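Local coordinates for protein 4-hydroxy-3-methylbut-2-enyl diphosphate reductase, apicoplast (Plasmodium falciparum, PDB 4N7B) that reduces (E)-4-hydroxy-3-methylbut-2-enyl diphosphate to isopentenyl and dimethylallyl diphosphate with an iron-sulfur cluster, ending the apicoplast route to isoprenoid precursors, at residues 261-266 with 460-465; 434-439 with 492-497; 473-478 with 503-508. One frame throughout, in Å; residues are numbered along the deposited sequence. Where two conformers were deposited one is given.

Contact 1 (261-266 with 460-465); sequences NDIVCK and LLNTVH
Asn261 meets Asn462 through a single water that both side chains grip. The amide nitrogen ND2 of Asn261 gives a hydrogen bond to the water at 2.9 Å, and the water in turn donates to two acceptors of one residue, Asn462 OD1 and Asn462 O, each 2.8 Å away. Three partners therefore fix the water, and it spans a direct gap of 4.2 Å between Asn261 ND2 and Asn462 OD1. On the other side of its amide, Asn261 serves as N-cap of the helix 262-271: OD1 accepts from Val264 N at 2.9 Å, in the carbonyl plane and on a lone pair, with an N-H...O angle of 162°. Both ends of the amide are thus engaged, which fixes its rotation and sets ND2 facing the water. Asn261 follows His260 and its side chain comes close to Ser485, both of which probably bind the diphosphate substrate, as in related enzymes. Asp262 begins the helix, and its side chain touches Ser438.

Ile263, the next residue, supplies the apolar part. Its CG1 branch lies beside the backbone N, and the extended end carries CD1 out to the Asn462 side chain, 3.9 Å from ND2; CD1 is equally close to the Asn462 carbonyl O. The two side chains run past each other in opposite directions, with Ile263 CG1 as well as CD1 at the nitrogen end of the amide, CG1 4.0 Å from Asn462 ND2. Asn462 can lie there because its CG is anti to the backbone N (chi1 -164°). Glu490 of the helix 488-499 also touches Ile263.

One bridging water thus joins an N-capped helix start to the loop leaving an edge strand of the five-stranded parallel sheet, probably beside the substrate pocket of this IspH-family enzyme.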
# COMPACT_ATOMS: atom_id res chain seq x y z
N ASN A 261 3.11 -2.39 8.34
CA ASN A 261 2.67 -1.91 9.64
C ASN A 261 3.29 -2.78 10.74
O ASN A 261 3.05 -3.99 10.79
CB ASN A 261 1.16 -1.93 9.74
CG ASN A 261 0.67 -1.36 11.05
OD1 ASN A 261 0.62 -2.06 12.07
ND2 ASN A 261 0.30 -0.08 11.04
N ASP A 262 4.08 -2.16 11.61
CA ASP A 262 4.82 -2.91 12.63
C ASP A 262 3.86 -3.57 13.62
O ASP A 262 4.10 -4.67 14.10
CB ASP A 262 5.82 -2.00 13.35
CG ASP A 262 6.74 -1.26 12.37
OD1 ASP A 262 7.53 -1.95 11.68
OD2 ASP A 262 6.67 -0.00 12.27
N ILE A 263 2.75 -2.91 13.91
CA ILE A 263 1.79 -3.48 14.86
C ILE A 263 1.21 -4.79 14.35
O ILE A 263 1.17 -5.77 15.08
CB ILE A 263 0.69 -2.49 15.19
CG1 ILE A 263 1.31 -1.31 15.94
CG2 ILE A 263 -0.40 -3.16 16.02
CD1 ILE A 263 0.40 -0.15 16.07
N VAL A 264 0.76 -4.81 13.10
CA VAL A 264 0.28 -6.04 12.48
C VAL A 264 1.34 -7.13 12.48
O VAL A 264 1.08 -8.28 12.84
CB VAL A 264 -0.11 -5.76 11.02
CG1 VAL A 264 -0.23 -7.08 10.22
CG2 VAL A 264 -1.40 -4.96 10.96
N CYS A 265 2.55 -6.78 12.07
CA CYS A 265 3.62 -7.75 11.88
C CYS A 265 4.08 -8.34 13.20
O CYS A 265 4.38 -9.53 13.29
CB CYS A 265 4.80 -7.09 11.18
SG CYS A 265 4.55 -6.85 9.44
N LYS A 266 4.16 -7.51 14.23
CA LYS A 266 4.59 -7.99 15.53
C LYS A 266 3.58 -9.02 16.04
O LYS A 266 3.95 -10.03 16.65
CB LYS A 266 4.73 -6.83 16.52
CG LYS A 266 5.04 -7.26 17.94
CD LYS A 266 4.79 -6.12 18.91
CE LYS A 266 4.98 -6.55 20.37
NZ LYS A 266 4.66 -5.45 21.32
N LEU A 460 2.10 11.98 10.91
CA LEU A 460 1.89 10.56 10.80
C LEU A 460 2.30 9.95 12.13
O LEU A 460 3.42 10.13 12.56
CB LEU A 460 2.78 10.00 9.70
CG LEU A 460 2.68 8.49 9.57
CD1 LEU A 460 1.30 8.10 9.09
CD2 LEU A 460 3.74 8.01 8.60
N LEU A 461 1.38 9.25 12.78
CA LEU A 461 1.64 8.67 14.09
C LEU A 461 1.23 7.20 14.11
O LEU A 461 0.14 6.84 13.67
CB LEU A 461 0.87 9.43 15.18
CG LEU A 461 1.23 10.91 15.33
CD1 LEU A 461 0.29 11.55 16.34
CD2 LEU A 461 2.68 11.08 15.73
N ASN A 462 2.12 6.36 14.63
CA ASN A 462 1.91 4.93 14.62
C ASN A 462 0.85 4.56 15.64
O ASN A 462 -0.01 3.71 15.38
CB ASN A 462 3.24 4.22 14.92
CG ASN A 462 3.22 2.74 14.55
OD1 ASN A 462 2.78 2.36 13.46
ND2 ASN A 462 3.71 1.91 15.46
N THR A 463 0.88 5.25 16.78
CA THR A 463 0.02 4.94 17.92
C THR A 463 -0.17 6.21 18.77
O THR A 463 0.64 7.13 18.68
CB THR A 463 0.66 3.82 18.77
OG1 THR A 463 -0.24 3.43 19.80
CG2 THR A 463 1.92 4.29 19.43
N VAL A 464 -1.22 6.27 19.61
CA VAL A 464 -1.44 7.46 20.45
C VAL A 464 -0.28 7.78 21.35
O VAL A 464 -0.07 8.93 21.68
CB VAL A 464 -2.63 7.37 21.42
CG1 VAL A 464 -3.90 7.74 20.71
CG2 VAL A 464 -2.69 6.00 22.07
N HIS A 465 0.44 6.76 21.79
CA HIS A 465 1.59 6.98 22.65
C HIS A 465 2.58 7.91 21.96
O HIS A 465 3.26 8.69 22.64
CB HIS A 465 2.26 5.66 23.04
CG HIS A 465 3.47 5.83 23.91
ND1 HIS A 465 3.40 6.02 25.27
CD2 HIS A 465 4.79 5.85 23.60
CE1 HIS A 465 4.62 6.14 25.77
NE2 HIS A 465 5.48 6.04 24.77
O HOH W 1 0.02 2.03 13.08

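Contact 2 (434-439 with 492-497); sequences IVVGSS and QKFVNL
Phe494 lays its ring against Ile434 and Val436, and it is the one residue of the helix segment that touches the strand. All the contacts are apolar. Val436 CG2 makes the closest of them, 3.4 Å from Phe494 CD2 and 3.6 Å from Phe494 CE2; it comes in obliquely to the ring. The other methyl, Val436 CG1, reaches Phe494 CE2 at 4.0 Å, so both methyls meet the CD2-CE2 side of the ring, CG2 the closer. Ile434 works differently: its CG2 lies over one face of the ring, 4.0 Å from Phe494 CE1. Being two apart on a strand, Ile434 and Val436 turn their side chains to the same side of the sheet, and the ring fits against both.

The torsions serve this fit. Phe494 CG sits beside the backbone N (chi1 -86°), which points the ring from the helix at the strand, while in Ile434 the branch anti to the backbone N is CG2, and this places that methyl over the ring face.

Hydrogen bonding belongs to the backbone and to the surroundings: the strand pairs with 477-482 and with 458-461, and Val436 O also takes a bond from Thr486 OG1. Leu480, Leu461 and Val464 close in around the same phenylalanine. This is the hydrophobic layer between a parallel sheet and a covering helix in an alpha/beta domain.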
# COMPACT_ATOMS: atom_id res chain seq x y z
N ILE A 434 -4.28 14.30 11.46
CA ILE A 434 -3.55 13.18 12.06
C ILE A 434 -3.79 11.94 11.24
O ILE A 434 -4.94 11.53 11.04
CB ILE A 434 -3.99 12.89 13.49
CG1 ILE A 434 -3.59 14.03 14.41
CG2 ILE A 434 -3.32 11.60 13.98
CD1 ILE A 434 -4.14 13.88 15.80
N VAL A 435 -2.71 11.37 10.72
CA VAL A 435 -2.80 10.14 9.98
C VAL A 435 -2.21 9.06 10.84
O VAL A 435 -1.06 9.17 11.27
CB VAL A 435 -2.02 10.18 8.68
CG1 VAL A 435 -2.13 8.84 7.98
CG2 VAL A 435 -2.53 11.30 7.80
N VAL A 436 -3.00 8.02 11.11
CA VAL A 436 -2.51 6.92 11.94
C VAL A 436 -1.91 5.87 11.04
O VAL A 436 -2.54 5.39 10.10
CB VAL A 436 -3.61 6.34 12.81
CG1 VAL A 436 -3.05 5.29 13.74
CG2 VAL A 436 -4.27 7.47 13.59
N GLY A 437 -0.65 5.55 11.28
CA GLY A 437 -0.01 4.54 10.48
C GLY A 437 1.49 4.53 10.66
O GLY A 437 2.04 5.33 11.44
N SER A 438 2.13 3.61 9.95
CA SER A 438 3.57 3.40 10.07
C SER A 438 4.38 4.23 9.07
O SER A 438 3.95 4.45 7.94
CB SER A 438 3.89 1.92 9.85
OG SER A 438 5.26 1.78 9.53
N SER A 439 5.58 4.64 9.48
CA SER A 439 6.44 5.43 8.60
C SER A 439 7.00 4.58 7.47
O SER A 439 7.48 5.11 6.48
CB SER A 439 7.58 6.09 9.38
OG SER A 439 8.35 5.10 10.02
N GLN A 492 -8.99 3.94 16.94
CA GLN A 492 -9.97 4.14 18.00
C GLN A 492 -9.34 4.74 19.26
O GLN A 492 -9.97 5.53 19.97
CB GLN A 492 -10.68 2.82 18.35
CG GLN A 492 -11.47 2.29 17.19
CD GLN A 492 -12.63 3.20 16.83
OE1 GLN A 492 -12.99 4.11 17.60
NE2 GLN A 492 -13.24 2.97 15.66
N LYS A 493 -8.11 4.36 19.56
CA LYS A 493 -7.41 4.93 20.71
C LYS A 493 -7.27 6.45 20.55
O LYS A 493 -7.38 7.21 21.51
CB LYS A 493 -6.03 4.30 20.85
CG LYS A 493 -6.05 2.79 21.06
CD LYS A 493 -4.68 2.28 21.49
CE LYS A 493 -4.70 0.77 21.69
NZ LYS A 493 -3.42 0.22 22.27
N PHE A 494 -7.04 6.90 19.32
CA PHE A 494 -7.03 8.34 19.07
C PHE A 494 -8.40 8.94 19.34
O PHE A 494 -8.53 9.96 20.02
CB PHE A 494 -6.58 8.65 17.64
CG PHE A 494 -5.08 8.73 17.48
CD1 PHE A 494 -4.39 9.90 17.79
CD2 PHE A 494 -4.34 7.63 17.03
CE1 PHE A 494 -3.00 9.97 17.64
CE2 PHE A 494 -2.96 7.71 16.89
CZ PHE A 494 -2.30 8.87 17.19
N VAL A 495 -9.45 8.30 18.82
CA VAL A 495 -10.79 8.83 19.02
C VAL A 495 -11.06 8.90 20.52
O VAL A 495 -11.56 9.90 21.02
CB VAL A 495 -11.83 7.95 18.35
CG1 VAL A 495 -13.23 8.35 18.80
CG2 VAL A 495 -11.67 8.03 16.84
N ASN A 496 -10.69 7.85 21.24
CA ASN A 496 -10.95 7.81 22.67
C ASN A 496 -10.20 8.92 23.43
O ASN A 496 -10.76 9.61 24.26
CB ASN A 496 -10.60 6.43 23.22
CG ASN A 496 -10.58 6.40 24.74
OD1 ASN A 496 -11.61 6.27 25.39
ND2 ASN A 496 -9.39 6.56 25.31
N LEU A 497 -8.92 9.10 23.12
CA LEU A 497 -8.14 10.14 23.77
C LEU A 497 -8.71 11.53 23.47
O LEU A 497 -8.91 12.32 24.37
CB LEU A 497 -6.70 10.06 23.28
CG LEU A 497 -5.74 11.13 23.80
CD1 LEU A 497 -5.42 10.88 25.25
CD2 LEU A 497 -4.48 11.20 22.94

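Contact 3 (473-478 with 503-508); sequences KNVNKI and FNYTLQ
With chi1 at -71°, Tyr505 places CG beside its backbone N, and chi2 of 90° turns the ring so that its hydroxyl ends at the backbone of Val475. Ile478 likewise has CG1 beside the backbone N, and its extended second torsion swings CD1 over the face of that ring.

Tyr505 OH donates to Val475 O at 2.5 Å, a very short hydrogen bond. The carbonyl oxygen lies at the ring edge, near its plane. Asn476 O is also at this edge, 3.5 Å from Tyr505 CE2, so the backbone turning into the strand follows the rim of the ring. Val475 CG2 is modelled beside the hydroxyl too, but the first torsion of this valine is far from any staggered position, and the exact place of the methyl is doubtful.

Ile478 provides the face contact. Its CD1 stands 3.6 Å from the centroid of the Tyr505 ring in a CH-pi contact, 21° off the ring normal and displaced to the CZ and CE2 side, with Tyr505 CZ the nearest ring atom at 3.4 Å. The hydrogen bond pins the hydroxyl end of the buried ring, and the methyl covers one face.

Lys220 adds a cation-pi contact to the same tyrosine, and Asp431 OD2 accepts from the backbone N of both Asn476 and Lys477. The strands 477-482 and 506-511 are not direct neighbours: 221-226 runs between them, its Leu222 touching both Ile478 and Tyr505. Leu498 of the helix 488-499 packs on the tyrosine, which thus sits just before the outer strand 506-511, reaching past 221-226 to the start of 477-482, the middle strand.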
# COMPACT_ATOMS: atom_id res chain seq x y z
N LYS A 473 -2.50 22.12 21.41
CA LYS A 473 -2.78 23.44 21.96
C LYS A 473 -3.12 24.34 20.78
O LYS A 473 -2.40 24.36 19.77
CB LYS A 473 -1.58 23.98 22.75
CG LYS A 473 -1.98 24.67 24.04
CD LYS A 473 -1.27 26.01 24.23
CE LYS A 473 -0.13 25.94 25.23
NZ LYS A 473 0.48 27.28 25.47
N ASN A 474 -4.24 25.05 20.87
CA ASN A 474 -4.68 25.95 19.80
C ASN A 474 -5.23 25.25 18.54
O ASN A 474 -5.53 25.91 17.55
CB ASN A 474 -3.54 26.90 19.36
CG ASN A 474 -2.87 27.60 20.54
OD1 ASN A 474 -1.64 27.80 20.54
ND2 ASN A 474 -3.66 27.99 21.56
N VAL A 475 -5.36 23.93 18.55
CA VAL A 475 -6.09 23.32 17.45
C VAL A 475 -7.48 22.89 17.89
O VAL A 475 -7.66 22.13 18.85
CB VAL A 475 -5.31 22.21 16.69
CG1 VAL A 475 -3.83 22.20 17.09
CG2 VAL A 475 -5.95 20.87 16.85
N ASN A 476 -8.46 23.42 17.16
CA ASN A 476 -9.87 23.20 17.45
C ASN A 476 -10.50 22.17 16.53
O ASN A 476 -11.44 21.50 16.91
CB ASN A 476 -10.62 24.52 17.33
CG ASN A 476 -10.11 25.56 18.32
OD1 ASN A 476 -9.85 25.25 19.48
ND2 ASN A 476 -9.95 26.78 17.85
N LYS A 477 -10.00 22.06 15.31
CA LYS A 477 -10.54 21.08 14.38
C LYS A 477 -9.46 20.16 13.84
O LYS A 477 -8.46 20.60 13.27
CB LYS A 477 -11.29 21.76 13.25
CG LYS A 477 -12.30 22.78 13.75
CD LYS A 477 -13.50 22.88 12.84
CE LYS A 477 -14.22 24.21 13.03
NZ LYS A 477 -14.38 24.58 14.47
N ILE A 478 -9.69 18.86 14.00
CA ILE A 478 -8.78 17.82 13.57
C ILE A 478 -9.44 16.88 12.56
O ILE A 478 -10.56 16.39 12.74
CB ILE A 478 -8.35 17.00 14.77
CG1 ILE A 478 -7.60 17.89 15.73
CG2 ILE A 478 -7.54 15.79 14.35
CD1 ILE A 478 -7.37 17.26 17.08
N PHE A 503 -9.44 16.80 26.51
CA PHE A 503 -9.40 17.42 25.19
C PHE A 503 -10.77 17.78 24.66
O PHE A 503 -10.98 18.88 24.16
CB PHE A 503 -8.65 16.51 24.22
CG PHE A 503 -7.22 16.26 24.64
CD1 PHE A 503 -6.31 17.30 24.65
CD2 PHE A 503 -6.82 15.02 25.08
CE1 PHE A 503 -5.01 17.09 25.07
CE2 PHE A 503 -5.51 14.81 25.50
CZ PHE A 503 -4.61 15.85 25.49
N ASN A 504 -11.72 16.85 24.80
CA ASN A 504 -13.12 17.12 24.51
C ASN A 504 -13.40 17.65 23.11
O ASN A 504 -14.24 18.53 22.94
CB ASN A 504 -13.69 18.08 25.54
CG ASN A 504 -13.70 17.50 26.93
OD1 ASN A 504 -14.14 16.36 27.13
ND2 ASN A 504 -13.22 18.27 27.90
N TYR A 505 -12.71 17.12 22.10
CA TYR A 505 -13.10 17.37 20.73
C TYR A 505 -14.45 16.69 20.49
O TYR A 505 -14.62 15.52 20.85
CB TYR A 505 -12.05 16.84 19.74
CG TYR A 505 -10.74 17.64 19.74
CD1 TYR A 505 -9.69 17.31 20.59
CD2 TYR A 505 -10.57 18.72 18.90
CE1 TYR A 505 -8.50 18.05 20.61
CE2 TYR A 505 -9.38 19.47 18.91
CZ TYR A 505 -8.36 19.13 19.76
OH TYR A 505 -7.19 19.87 19.77
N THR A 506 -15.40 17.39 19.90
CA THR A 506 -16.70 16.79 19.60
C THR A 506 -16.56 15.89 18.38
O THR A 506 -16.05 16.30 17.34
CB THR A 506 -17.80 17.84 19.33
OG1 THR A 506 -18.04 18.60 20.51
CG2 THR A 506 -19.10 17.14 18.91
N LEU A 507 -17.02 14.65 18.51
CA LEU A 507 -16.87 13.68 17.44
C LEU A 507 -17.89 13.91 16.31
O LEU A 507 -19.10 14.03 16.56
CB LEU A 507 -17.00 12.27 18.00
CG LEU A 507 -16.85 11.12 17.02
CD1 LEU A 507 -15.54 11.20 16.28
CD2 LEU A 507 -16.95 9.81 17.77
N GLN A 508 -17.39 13.98 15.09
CA GLN A 508 -18.23 14.00 13.91
C GLN A 508 -17.67 13.04 12.87
O GLN A 508 -16.46 12.87 12.76
CB GLN A 508 -18.34 15.40 13.33
CG GLN A 508 -19.21 16.34 14.17
CD GLN A 508 -20.62 15.80 14.37
OE1 GLN A 508 -21.39 15.67 13.42
NE2 GLN A 508 -20.96 15.46 15.61

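In the fold
All three contacts reach the same five-stranded parallel sheet, but at different places. Contacts 1 and 2 lie about 9 Å apart between centres and share neighbouring strands, with Leu461 bonded by its backbone to Val435 and Gly437. Contacts 2 and 3 touch as well: Val495 packs on Leu507 and Ile434 on Ile478, and the helix 488-499 leads into the segment 503-508. Contact 1 is partly buried, water-mediated and near the presumed substrate site. Contact 2 is buried and purely apolar. Contact 3, buried too yet with its centre about 29 Å from the centre of the chain and away from the sites, combines a tyrosine hydroxyl bond with a methyl over its ring.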